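Putative amidohydrolase/peptidase (Burkholderia cenocepacia, PDB 4WJB) probably hydrolyses carbon-nitrogen bonds in linear amidine or amide substrates as a zinc-dependent enzyme of the peptidase M20 family. Local coordinates at residues Gly21-Ala26 / Val119-Asp124; Leu28-Gln33 / Val59-Glu64; Gly214-Val219 / Pro403-Ala408; Asp353-Arg356 / Ser361-Asp364; Ile385-Val390 / Glu399-Glu404. All coordinates share one frame; numbering follows the deposited sequence. Where two conformers were deposited one is given.

Contact 1 of 5, residues Gly21-Ala26 / Val119-Asp124; sequences GDRLWA and VRALND
Asp124 OD2 takes two N-H groups from one guanidinium. Arg23 NH1 lies 2.6 Å from Asp124 OD2 and gives the main bond of this salt bridge, with an N-H...O angle of 163°. The oxygen is met on its syn side and lies close to the guanidinium plane. Arg23 NH2 adds a weak, more bent bond of 3.2 Å to the same Asp124 OD2. The carboxylate is tilted well out of the guanidinium plane and OD1 takes little part, so the pairing is not the flat two-oxygen kind.

Arg23 reaches across from helix 21-31 with CG anti to its backbone N (chi1 -177°) and a bend at chi3. Arg120 CB sits over one face of the Arg23 guanidinium, 3.7 Å from Arg23 NH2. The Arg120 chain then runs back toward helix 21-31, where its NH1 lies 3.8 Å from Arg23 CG. A water receives a weak bond from Arg120 NH1 and donates to Arg23 O.

The short helix segments run roughly antiparallel, at 147°, with axes 11.6 Å apart. Long side chains therefore bridge the gap. Arg23 NE also pairs with Glu117, and Arg120 makes a cation-pi contact with Trp61. Two carboxylates of helix 109-124 thus hold Arg23, which probably offsets the like charge of Arg120 close by.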
# COMPACT_ATOMS: atom_id res chain seq x y z
N GLY A 21 -10.59 35.59 33.31
CA GLY A 21 -10.07 35.12 32.03
C GLY A 21 -8.68 35.63 31.70
O GLY A 21 -7.86 34.90 31.15
N ASP A 22 -8.42 36.89 32.02
CA ASP A 22 -7.11 37.48 31.76
C ASP A 22 -6.03 36.83 32.63
O ASP A 22 -4.91 36.61 32.17
CB ASP A 22 -7.15 38.99 32.01
CG ASP A 22 -8.10 39.70 31.08
OD1 ASP A 22 -8.23 39.27 29.92
OD2 ASP A 22 -8.73 40.69 31.52
N ARG A 23 -6.38 36.52 33.87
CA ARG A 23 -5.47 35.85 34.80
C ARG A 23 -5.14 34.44 34.30
O ARG A 23 -3.97 34.04 34.25
CB ARG A 23 -6.08 35.79 36.20
CG ARG A 23 -5.20 35.17 37.27
CD ARG A 23 -5.81 35.37 38.65
NE ARG A 23 -7.11 34.71 38.79
CZ ARG A 23 -7.99 34.98 39.75
NH1 ARG A 23 -7.73 35.91 40.66
NH2 ARG A 23 -9.15 34.33 39.78
N LEU A 24 -6.17 33.70 33.91
CA LEU A 24 -5.98 32.37 33.37
C LEU A 24 -5.12 32.41 32.11
O LEU A 24 -4.24 31.57 31.92
CB LEU A 24 -7.33 31.73 33.05
CG LEU A 24 -7.28 30.46 32.19
CD1 LEU A 24 -6.72 29.29 32.99
CD2 LEU A 24 -8.66 30.14 31.67
N TRP A 25 -5.36 33.40 31.26
CA TRP A 25 -4.61 33.53 30.01
C TRP A 25 -3.15 33.84 30.29
O TRP A 25 -2.25 33.30 29.65
CB TRP A 25 -5.21 34.60 29.11
CG TRP A 25 -4.62 34.61 27.73
CD1 TRP A 25 -3.67 35.46 27.25
CD2 TRP A 25 -4.94 33.71 26.67
NE1 TRP A 25 -3.38 35.14 25.93
CE2 TRP A 25 -4.15 34.07 25.56
CE3 TRP A 25 -5.82 32.63 26.54
CZ2 TRP A 25 -4.21 33.40 24.34
CZ3 TRP A 25 -5.88 31.96 25.33
CH2 TRP A 25 -5.08 32.35 24.25
N ALA A 26 -2.91 34.72 31.26
CA ALA A 26 -1.56 35.07 31.66
C ALA A 26 -0.80 33.84 32.16
O ALA A 26 0.38 33.67 31.86
CB ALA A 26 -1.58 36.16 32.72
N VAL A 119 -9.35 27.29 41.78
CA VAL A 119 -8.96 27.53 43.16
C VAL A 119 -8.87 29.03 43.44
O VAL A 119 -9.44 29.52 44.42
CB VAL A 119 -7.61 26.86 43.49
CG1 VAL A 119 -7.05 27.40 44.82
CG2 VAL A 119 -7.78 25.36 43.55
N ARG A 120 -8.17 29.75 42.57
CA ARG A 120 -8.04 31.20 42.71
C ARG A 120 -9.40 31.90 42.70
O ARG A 120 -9.61 32.85 43.46
CB ARG A 120 -7.16 31.76 41.59
CG ARG A 120 -5.69 31.41 41.73
CD ARG A 120 -4.91 31.82 40.49
NE ARG A 120 -3.47 31.69 40.68
CZ ARG A 120 -2.57 31.97 39.74
NH1 ARG A 120 -2.96 32.38 38.55
NH2 ARG A 120 -1.28 31.84 40.01
N ALA A 121 -10.31 31.44 41.85
CA ALA A 121 -11.63 32.06 41.73
C ALA A 121 -12.46 31.82 42.98
O ALA A 121 -13.19 32.70 43.43
CB ALA A 121 -12.36 31.55 40.50
N LEU A 122 -12.37 30.62 43.54
CA LEU A 122 -13.04 30.30 44.79
C LEU A 122 -12.49 31.16 45.93
O LEU A 122 -13.23 31.63 46.78
CB LEU A 122 -12.90 28.81 45.12
CG LEU A 122 -13.71 27.87 44.23
CD1 LEU A 122 -13.33 26.42 44.49
CD2 LEU A 122 -15.20 28.09 44.44
N ASN A 123 -11.17 31.38 45.92
CA ASN A 123 -10.53 32.26 46.90
C ASN A 123 -11.04 33.70 46.80
O ASN A 123 -11.37 34.32 47.81
CB ASN A 123 -9.01 32.24 46.73
CG ASN A 123 -8.37 30.96 47.23
OD1 ASN A 123 -9.02 30.12 47.87
ND2 ASN A 123 -7.08 30.80 46.95
N ASP A 124 -11.10 34.22 45.58
CA ASP A 124 -11.54 35.60 45.36
C ASP A 124 -12.97 35.83 45.84
O ASP A 124 -13.31 36.91 46.31
CB ASP A 124 -11.45 35.97 43.88
CG ASP A 124 -10.02 36.14 43.40
OD1 ASP A 124 -9.11 36.10 44.25
OD2 ASP A 124 -9.82 36.34 42.19
O HOH W 1 -1.95 34.61 36.13

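Contact 2 of 5, residues Leu28-Gln33 / Val59-Glu64; sequences LERMAQ and VQWARE
Arg30 and Met31 of helix 21-31 meet the six-membered part of the Trp61 indole, which reaches over from helix 49-64. The contact is carried by aliphatic and aromatic carbons, and the two residues approach the ring in different ways.

The first kind is an in-plane edge contact. Arg30 CG lies near the indole plane, 3.8 Å from Trp61 CH2 and equally far from Trp61 CZ2. Arg30 CB stands a little farther off, 4.2 Å from Trp61 CH2. It is the base of the arginine that touches. The chain bends at chi2 (65°), and the guanidinium is turned 88° to the indole, almost at a right angle. There is no flat stacking of guanidinium on ring in this pair.

The second kind is an oblique methyl-to-ring contact. Met31 CE comes 4.0 Å from Trp61 CZ3. The methionine is bent at chi2 and chi3, which carries the methyl toward the indole although CB does not point at helix 49-64. The methionine and the indole run antiparallel, side by side.

The third kind is apolar packing on helix 109-124. Leu116 of that helix touches the indole, and Met31 packs on Ile109 and Leu113. With the backbones well apart, 11.4 Å between Met31 CA and Trp61 CA, the tryptophan spans the space between them. This is plain helix-to-helix packing of helices 21-31, 49-64 and 109-124 in an M20-family fold. It lies near the metal site but not at it, with the Met31 side chain about 13 Å from the zinc ion.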
# COMPACT_ATOMS: atom_id res chain seq x y z
N LEU A 28 -1.31 30.75 31.27
CA LEU A 28 -1.03 29.91 30.10
C LEU A 28 0.15 30.44 29.29
O LEU A 28 1.01 29.67 28.84
CB LEU A 28 -2.28 29.79 29.22
CG LEU A 28 -3.41 28.94 29.82
CD1 LEU A 28 -4.74 29.21 29.12
CD2 LEU A 28 -3.05 27.46 29.75
N GLU A 29 0.19 31.75 29.09
CA GLU A 29 1.30 32.38 28.38
C GLU A 29 2.62 32.15 29.12
O GLU A 29 3.64 31.84 28.52
CB GLU A 29 1.05 33.88 28.19
CG GLU A 29 -0.11 34.21 27.27
CD GLU A 29 0.16 33.87 25.81
OE1 GLU A 29 0.96 34.59 25.18
OE2 GLU A 29 -0.41 32.88 25.31
N ARG A 30 2.58 32.30 30.45
CA ARG A 30 3.78 32.13 31.28
C ARG A 30 4.29 30.70 31.27
O ARG A 30 5.49 30.45 31.12
CB ARG A 30 3.48 32.58 32.71
CG ARG A 30 4.57 32.23 33.72
CD ARG A 30 5.87 32.97 33.43
NE ARG A 30 6.87 32.70 34.46
CZ ARG A 30 7.77 31.71 34.39
NH1 ARG A 30 7.79 30.90 33.34
NH2 ARG A 30 8.64 31.54 35.38
N MET A 31 3.38 29.74 31.41
CA MET A 31 3.77 28.34 31.44
C MET A 31 4.30 27.91 30.07
O MET A 31 5.20 27.08 29.98
CB MET A 31 2.60 27.46 31.87
CG MET A 31 2.99 26.03 32.16
SD MET A 31 3.96 25.87 33.68
CE MET A 31 2.72 26.09 34.94
N ALA A 32 3.76 28.51 29.01
CA ALA A 32 4.14 28.15 27.65
C ALA A 32 5.57 28.58 27.33
O ALA A 32 6.14 28.17 26.32
CB ALA A 32 3.18 28.77 26.65
N GLN A 33 6.16 29.39 28.20
CA GLN A 33 7.55 29.78 28.05
C GLN A 33 8.47 28.60 28.34
O GLN A 33 9.56 28.48 27.77
CB GLN A 33 7.89 30.95 28.97
CG GLN A 33 7.06 32.19 28.73
CD GLN A 33 7.33 33.26 29.77
OE1 GLN A 33 8.17 33.09 30.64
NE2 GLN A 33 6.61 34.37 29.68
N VAL A 59 3.39 24.15 41.63
CA VAL A 59 3.44 23.92 43.05
C VAL A 59 3.56 25.27 43.78
O VAL A 59 2.87 25.50 44.77
CB VAL A 59 4.60 22.99 43.43
CG1 VAL A 59 5.00 23.16 44.89
CG2 VAL A 59 4.21 21.54 43.15
N GLN A 60 4.41 26.15 43.27
CA GLN A 60 4.57 27.47 43.87
C GLN A 60 3.26 28.26 43.82
O GLN A 60 2.84 28.84 44.82
CB GLN A 60 5.69 28.26 43.19
CG GLN A 60 5.85 29.70 43.70
CD GLN A 60 6.34 29.78 45.14
OE1 GLN A 60 7.01 28.88 45.63
NE2 GLN A 60 6.00 30.88 45.82
N TRP A 61 2.61 28.26 42.66
CA TRP A 61 1.35 29.00 42.51
C TRP A 61 0.24 28.43 43.39
O TRP A 61 -0.56 29.17 43.97
CB TRP A 61 0.90 29.01 41.05
CG TRP A 61 1.74 29.88 40.16
CD1 TRP A 61 2.67 30.80 40.55
CD2 TRP A 61 1.73 29.89 38.73
NE1 TRP A 61 3.23 31.39 39.44
CE2 TRP A 61 2.67 30.85 38.31
CE3 TRP A 61 1.00 29.18 37.76
CZ2 TRP A 61 2.91 31.12 36.96
CZ3 TRP A 61 1.25 29.46 36.42
CH2 TRP A 61 2.19 30.41 36.03
N ALA A 62 0.20 27.10 43.49
CA ALA A 62 -0.81 26.42 44.30
C ALA A 62 -0.68 26.77 45.79
O ALA A 62 -1.68 27.02 46.47
CB ALA A 62 -0.71 24.93 44.11
N ARG A 63 0.56 26.79 46.28
CA ARG A 63 0.81 27.13 47.68
C ARG A 63 0.46 28.58 47.95
O ARG A 63 -0.14 28.90 48.97
CB ARG A 63 2.27 26.84 48.04
CG ARG A 63 2.57 25.36 48.23
CD ARG A 63 4.07 25.09 48.32
NE ARG A 63 4.36 23.71 48.70
CZ ARG A 63 5.56 23.15 48.59
NH1 ARG A 63 6.57 23.84 48.10
NH2 ARG A 63 5.74 21.90 48.98
N GLU A 64 0.84 29.46 47.02
CA GLU A 64 0.51 30.88 47.14
C GLU A 64 -1.01 31.09 47.16
O GLU A 64 -1.49 32.08 47.71
CB GLU A 64 1.14 31.67 45.99
CG GLU A 64 2.66 31.77 46.08
CD GLU A 64 3.30 32.33 44.82
OE1 GLU A 64 2.56 32.69 43.88
OE2 GLU A 64 4.54 32.43 44.78

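Contact 3 of 5, residues Gly214-Val219 / Pro403-Ala408; sequences GKTIGV and PEWATA
Thr216 turns its methyl, not its hydroxyl, to helix 403-421, and this methyl makes the closest approach of the contact. Thr216 CG2 lies 3.5 Å from Ala408 CB. The same methyl reaches Trp405 at the five-membered part of the indole, with Thr216 CG2 4.2 Å from Trp405 CD1. It approaches that ring obliquely. With CG2 anti to the backbone N, OG1 takes a separate direction (chi1 -60°) and is hydrogen-bonded away from this contact.

Ile217 adds the tip of its longer branch. Its CD1 is 3.8 Å from Ala408 O and 4.2 Å from Ala408 CB. The small alanine thus meets both Thr216 and Ile217. The interaction is dispersive, with methyl groups lying against one turn of helix. Farther along the indole, Pro388 packs against Trp405.

Gly214, with positive phi, is the C-prime residue of a Schellman motif that ends helix 209-213. The chain then runs through Lys215 and Thr216 into strand 217-234. Ile217 pairs by backbone bonds with Ser361 and Met363. Here the start of strand 217-234 lies against the first turns of helix 403-421, an example of helix-on-sheet packing in the M20-family fold.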
# COMPACT_ATOMS: atom_id res chain seq x y z
N GLY A 214 -19.79 25.41 15.80
CA GLY A 214 -19.96 26.72 16.41
C GLY A 214 -20.41 26.62 17.85
O GLY A 214 -21.14 27.48 18.35
N LYS A 215 -19.97 25.56 18.52
CA LYS A 215 -20.30 25.33 19.92
C LYS A 215 -19.06 25.51 20.77
O LYS A 215 -17.99 25.01 20.43
CB LYS A 215 -20.90 23.94 20.13
CG LYS A 215 -22.20 23.70 19.37
CD LYS A 215 -23.23 24.77 19.71
CE LYS A 215 -24.56 24.50 19.03
NZ LYS A 215 -25.19 23.26 19.54
N THR A 216 -19.21 26.23 21.88
CA THR A 216 -18.08 26.55 22.73
C THR A 216 -17.71 25.41 23.67
O THR A 216 -16.54 25.15 23.92
CB THR A 216 -18.37 27.83 23.55
OG1 THR A 216 -18.61 28.92 22.65
CG2 THR A 216 -17.20 28.17 24.45
N ILE A 217 -18.72 24.73 24.20
CA ILE A 217 -18.49 23.70 25.22
C ILE A 217 -18.88 22.31 24.76
O ILE A 217 -20.01 22.08 24.34
CB ILE A 217 -19.26 24.01 26.51
CG1 ILE A 217 -18.77 25.34 27.13
CG2 ILE A 217 -19.13 22.86 27.49
CD1 ILE A 217 -17.28 25.37 27.44
N GLY A 218 -17.94 21.37 24.85
CA GLY A 218 -18.25 19.98 24.58
C GLY A 218 -18.54 19.22 25.86
O GLY A 218 -17.66 19.07 26.71
N VAL A 219 -19.78 18.77 26.01
CA VAL A 219 -20.16 17.90 27.11
C VAL A 219 -19.76 16.47 26.76
O VAL A 219 -20.45 15.79 26.00
CB VAL A 219 -21.68 17.96 27.39
CG1 VAL A 219 -22.05 17.05 28.54
CG2 VAL A 219 -22.11 19.39 27.66
N PRO A 403 -8.80 33.21 23.73
CA PRO A 403 -9.08 33.60 25.12
C PRO A 403 -10.53 33.32 25.54
O PRO A 403 -10.78 32.86 26.65
CB PRO A 403 -8.78 35.10 25.13
CG PRO A 403 -7.73 35.26 24.08
CD PRO A 403 -8.07 34.27 23.01
N GLU A 404 -11.47 33.60 24.64
CA GLU A 404 -12.88 33.38 24.91
C GLU A 404 -13.17 31.91 25.24
O GLU A 404 -13.83 31.61 26.23
CB GLU A 404 -13.73 33.83 23.71
CG GLU A 404 -13.82 35.34 23.54
CD GLU A 404 -12.47 35.99 23.26
OE1 GLU A 404 -11.60 35.34 22.63
OE2 GLU A 404 -12.26 37.15 23.69
N TRP A 405 -12.66 31.01 24.40
CA TRP A 405 -12.80 29.58 24.64
C TRP A 405 -12.11 29.15 25.94
O TRP A 405 -12.65 28.36 26.70
CB TRP A 405 -12.22 28.77 23.48
CG TRP A 405 -12.93 28.97 22.17
CD1 TRP A 405 -14.14 29.57 21.97
CD2 TRP A 405 -12.45 28.59 20.88
NE1 TRP A 405 -14.44 29.58 20.63
CE2 TRP A 405 -13.42 28.99 19.94
CE3 TRP A 405 -11.29 27.95 20.43
CZ2 TRP A 405 -13.27 28.76 18.57
CZ3 TRP A 405 -11.14 27.73 19.07
CH2 TRP A 405 -12.12 28.13 18.16
N ALA A 406 -10.90 29.66 26.16
CA ALA A 406 -10.15 29.31 27.37
C ALA A 406 -10.94 29.68 28.62
O ALA A 406 -11.06 28.87 29.54
CB ALA A 406 -8.80 30.00 27.37
N THR A 407 -11.48 30.89 28.63
CA THR A 407 -12.27 31.39 29.75
C THR A 407 -13.56 30.59 29.95
O THR A 407 -13.94 30.29 31.08
CB THR A 407 -12.63 32.88 29.54
OG1 THR A 407 -11.42 33.66 29.49
CG2 THR A 407 -13.51 33.40 30.67
N ALA A 408 -14.20 30.22 28.85
CA ALA A 408 -15.47 29.50 28.91
C ALA A 408 -15.30 28.10 29.50
O ALA A 408 -16.12 27.65 30.30
CB ALA A 408 -16.10 29.42 27.54

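Contact 4 of 5, residues Asp353-Arg356 / Ser361-Asp364; sequences DAAR and SHMD
His362 and Ala355 join a helix to the strand that follows it in the M20-family fold. Helix 345-357 ends, a short turn reverses the chain, and strand 362-367 begins.

The inner part is buried and consists of carbon. Ala355 CB lies 4.0 Å from His362 CB and 4.1 Å from His362 CG, so the alanine methyl sits at the root of the imidazole. Ala355 is buried, and Ile217 of strand 217-234 touches both Ala355 and His362. Strand 362-367 lies next to strand 217-234. His362 holds CG between its backbone N and carbonyl carbon (chi1 63°), which directs the ring at the helix.

The outer part faces solvent and ends on an exposed arginine. The Arg356 chain is extended from CG to NE and crosses the far end of the imidazole at a slant. Its guanidinium is turned 89° to the ring, so the two flat groups do not stack. Arg356 NE stays 4.1 Å from His362 NE2. The end of the arginine goes instead to its own helix, where Arg356 NH1 forms a long salt bridge of 3.6 Å with Asp353 OD1. That oxygen lies in the guanidinium plane. The histidine is therefore packed at its base against the alanine methyl and brushed at its tip by the aliphatic part of the arginine. The shortest approach of the contact lies on this exposed side, 3.6 Å from Arg356 CG to His362 NE2.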
# COMPACT_ATOMS: atom_id res chain seq x y z
N ASP A 353 -25.29 21.22 32.77
CA ASP A 353 -26.02 22.22 33.55
C ASP A 353 -25.18 23.47 33.75
O ASP A 353 -25.70 24.58 33.71
CB ASP A 353 -26.45 21.64 34.90
CG ASP A 353 -27.51 20.57 34.77
OD1 ASP A 353 -28.12 20.46 33.68
OD2 ASP A 353 -27.75 19.84 35.76
N ALA A 354 -23.88 23.29 33.96
CA ALA A 354 -22.98 24.42 34.14
C ALA A 354 -22.95 25.29 32.88
O ALA A 354 -23.15 26.51 32.96
CB ALA A 354 -21.58 23.95 34.50
N ALA A 355 -22.70 24.67 31.73
CA ALA A 355 -22.67 25.37 30.46
C ALA A 355 -23.97 26.16 30.24
O ALA A 355 -23.94 27.32 29.81
CB ALA A 355 -22.45 24.39 29.30
N ARG A 356 -25.10 25.53 30.54
CA ARG A 356 -26.40 26.19 30.44
C ARG A 356 -26.51 27.45 31.28
O ARG A 356 -26.91 28.50 30.79
CB ARG A 356 -27.51 25.22 30.85
CG ARG A 356 -27.77 24.10 29.88
CD ARG A 356 -29.13 23.49 30.12
NE ARG A 356 -29.51 22.59 29.04
CZ ARG A 356 -29.61 21.28 29.16
NH1 ARG A 356 -29.36 20.69 30.33
NH2 ARG A 356 -29.97 20.54 28.11
N SER A 361 -22.88 28.25 24.51
CA SER A 361 -23.25 27.26 23.50
C SER A 361 -22.56 25.94 23.83
O SER A 361 -21.40 25.93 24.24
CB SER A 361 -22.87 27.74 22.10
OG SER A 361 -21.47 27.89 21.98
N HIS A 362 -23.28 24.84 23.65
CA HIS A 362 -22.75 23.54 24.03
C HIS A 362 -23.37 22.40 23.23
O HIS A 362 -24.43 22.55 22.64
CB HIS A 362 -22.97 23.30 25.53
CG HIS A 362 -24.41 23.27 25.92
ND1 HIS A 362 -25.14 22.09 26.00
CD2 HIS A 362 -25.28 24.26 26.24
CE1 HIS A 362 -26.38 22.37 26.37
NE2 HIS A 362 -26.49 23.68 26.51
N MET A 363 -22.69 21.26 23.23
CA MET A 363 -23.21 20.05 22.61
C MET A 363 -22.56 18.82 23.23
O MET A 363 -21.44 18.91 23.74
CB MET A 363 -22.99 20.06 21.09
CG MET A 363 -21.53 20.16 20.69
SD MET A 363 -21.26 20.08 18.91
CE MET A 363 -21.59 18.35 18.57
N ASP A 364 -23.25 17.69 23.18
CA ASP A 364 -22.65 16.43 23.60
C ASP A 364 -21.59 15.99 22.60
O ASP A 364 -21.72 16.20 21.39
CB ASP A 364 -23.72 15.34 23.73
CG ASP A 364 -24.60 15.51 24.97
OD1 ASP A 364 -24.54 16.58 25.61
OD2 ASP A 364 -25.34 14.56 25.29

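Contact 5 of 5, residues Ile385-Val390 / Glu399-Glu404; sequences IFVPCV and EAITPE
The link between strand 382-387 and helix 403-421 folds back on itself, and Val390 and Ala400 close it in this zinc-binding domain of the M20 family. Val390 N donates to Ala400 O at 3.0 Å with an N-H...O angle of 169°. The CA of Cys389 also approaches Ala400 O, at 3.5 Å, in a CA-H...O contact. A water accepts from Ala400 N and probably donates to Val390 O, giving the pair a second, bridged link.

Side chains pack beside this bond. Val390 CG2 lies 4.1 Å from Ala400 CB. Ile401 CG2 is 4.3 Å from Cys389 CB and 4.4 Å from Val387 CG2. That methyl points away from the carbonyl carbon of its own residue, while CG1 takes the position between N and C (chi1 66°).

Thr402 caps the helix, with its OG1 accepting from Trp405 N. Glu399 holds the backbone N of Tyr106 and of zinc ligand Asp107, which ties the link to the metal site. Pro388 O is buried without a polar partner and faces the isoleucine methyl, 3.3 Å from Ile401 CG2.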
# COMPACT_ATOMS: atom_id res chain seq x y z
N ILE A 385 -14.74 18.07 30.10
CA ILE A 385 -15.21 19.30 29.48
C ILE A 385 -14.27 19.64 28.32
O ILE A 385 -13.06 19.77 28.53
CB ILE A 385 -15.24 20.47 30.48
CG1 ILE A 385 -16.08 20.11 31.71
CG2 ILE A 385 -15.76 21.74 29.81
CD1 ILE A 385 -15.79 20.99 32.93
N PHE A 386 -14.82 19.76 27.12
CA PHE A 386 -14.04 20.14 25.94
C PHE A 386 -14.27 21.60 25.57
O PHE A 386 -15.37 22.13 25.70
CB PHE A 386 -14.39 19.27 24.73
CG PHE A 386 -13.68 17.94 24.70
CD1 PHE A 386 -12.81 17.57 25.71
CD2 PHE A 386 -13.89 17.05 23.65
CE1 PHE A 386 -12.16 16.34 25.68
CE2 PHE A 386 -13.24 15.83 23.62
CZ PHE A 386 -12.38 15.47 24.63
N VAL A 387 -13.21 22.25 25.09
CA VAL A 387 -13.32 23.52 24.37
C VAL A 387 -12.84 23.26 22.94
O VAL A 387 -12.14 22.28 22.69
CB VAL A 387 -12.49 24.65 25.01
CG1 VAL A 387 -13.03 25.00 26.39
CG2 VAL A 387 -11.02 24.27 25.07
N PRO A 388 -13.22 24.13 21.98
CA PRO A 388 -12.77 23.87 20.62
C PRO A 388 -11.28 24.18 20.46
O PRO A 388 -10.68 24.79 21.34
CB PRO A 388 -13.61 24.84 19.76
CG PRO A 388 -14.65 25.43 20.71
CD PRO A 388 -14.05 25.35 22.07
N CYS A 389 -10.70 23.76 19.35
CA CYS A 389 -9.38 24.25 18.99
C CYS A 389 -9.38 24.59 17.51
O CYS A 389 -10.12 23.99 16.73
CB CYS A 389 -8.29 23.24 19.34
SG CYS A 389 -8.58 21.55 18.79
N VAL A 390 -8.58 25.58 17.13
CA VAL A 390 -8.54 26.06 15.76
C VAL A 390 -8.15 24.95 14.79
O VAL A 390 -7.12 24.30 14.97
CB VAL A 390 -7.56 27.23 15.60
CG1 VAL A 390 -7.62 27.80 14.20
CG2 VAL A 390 -7.86 28.31 16.63
N GLU A 399 -1.08 24.50 17.41
CA GLU A 399 -2.31 24.25 18.17
C GLU A 399 -2.73 25.49 18.96
O GLU A 399 -1.91 26.10 19.65
CB GLU A 399 -2.09 23.07 19.11
CG GLU A 399 -3.05 22.98 20.26
CD GLU A 399 -2.54 22.03 21.34
OE1 GLU A 399 -2.37 20.83 21.05
OE2 GLU A 399 -2.29 22.51 22.46
N ALA A 400 -4.01 25.86 18.86
CA ALA A 400 -4.45 27.12 19.45
C ALA A 400 -5.91 27.13 19.90
O ALA A 400 -6.77 26.50 19.28
CB ALA A 400 -4.21 28.26 18.46
N ILE A 401 -6.16 27.85 20.99
CA ILE A 401 -7.51 28.23 21.38
C ILE A 401 -7.57 29.74 21.55
O ILE A 401 -6.54 30.41 21.66
CB ILE A 401 -7.94 27.54 22.70
CG1 ILE A 401 -7.09 28.05 23.87
CG2 ILE A 401 -7.88 26.02 22.56
CD1 ILE A 401 -7.40 27.38 25.18
N THR A 402 -8.78 30.29 21.55
CA THR A 402 -8.97 31.72 21.79
C THR A 402 -9.11 31.98 23.30
O THR A 402 -9.48 31.09 24.05
CB THR A 402 -10.22 32.24 21.07
OG1 THR A 402 -11.38 31.70 21.71
CG2 THR A 402 -10.21 31.83 19.59
N PRO A 403 -8.80 33.21 23.73
CA PRO A 403 -9.08 33.60 25.12
C PRO A 403 -10.53 33.32 25.54
O PRO A 403 -10.78 32.86 26.65
CB PRO A 403 -8.78 35.10 25.13
CG PRO A 403 -7.73 35.26 24.08
CD PRO A 403 -8.07 34.27 23.01
N GLU A 404 -11.47 33.60 24.64
CA GLU A 404 -12.88 33.38 24.91
C GLU A 404 -13.17 31.91 25.24
O GLU A 404 -13.83 31.61 26.23
CB GLU A 404 -13.73 33.83 23.71
CG GLU A 404 -13.82 35.34 23.54
CD GLU A 404 -12.47 35.99 23.26
OE1 GLU A 404 -11.60 35.34 22.63
OE2 GLU A 404 -12.26 37.15 23.69
O HOH W 2 -5.59 24.22 17.29

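Contacts 1 and 2 share helix 21-31, and their centres are 12 Å apart. They meet where Arg120 NH2 lies 3.6 Å from Trp61 CG. Contact 2 is nested inside the chain loop closed by contact 1. Trp25, in a segment of contact 1, packs on Pro403 at the start of helix 403-421, which contacts 3 and 5 share. Those two have centres only 6 Å apart and are joined by Gly218 N and Phe386 O at 2.8 Å. Contact 4 adjoins contact 3 through neighbouring strands. Contact 5 is near the zinc site: the side chain of Val387 is about 7 Å from that of His203, and that of Cys389 about 11 Å from the zinc ion.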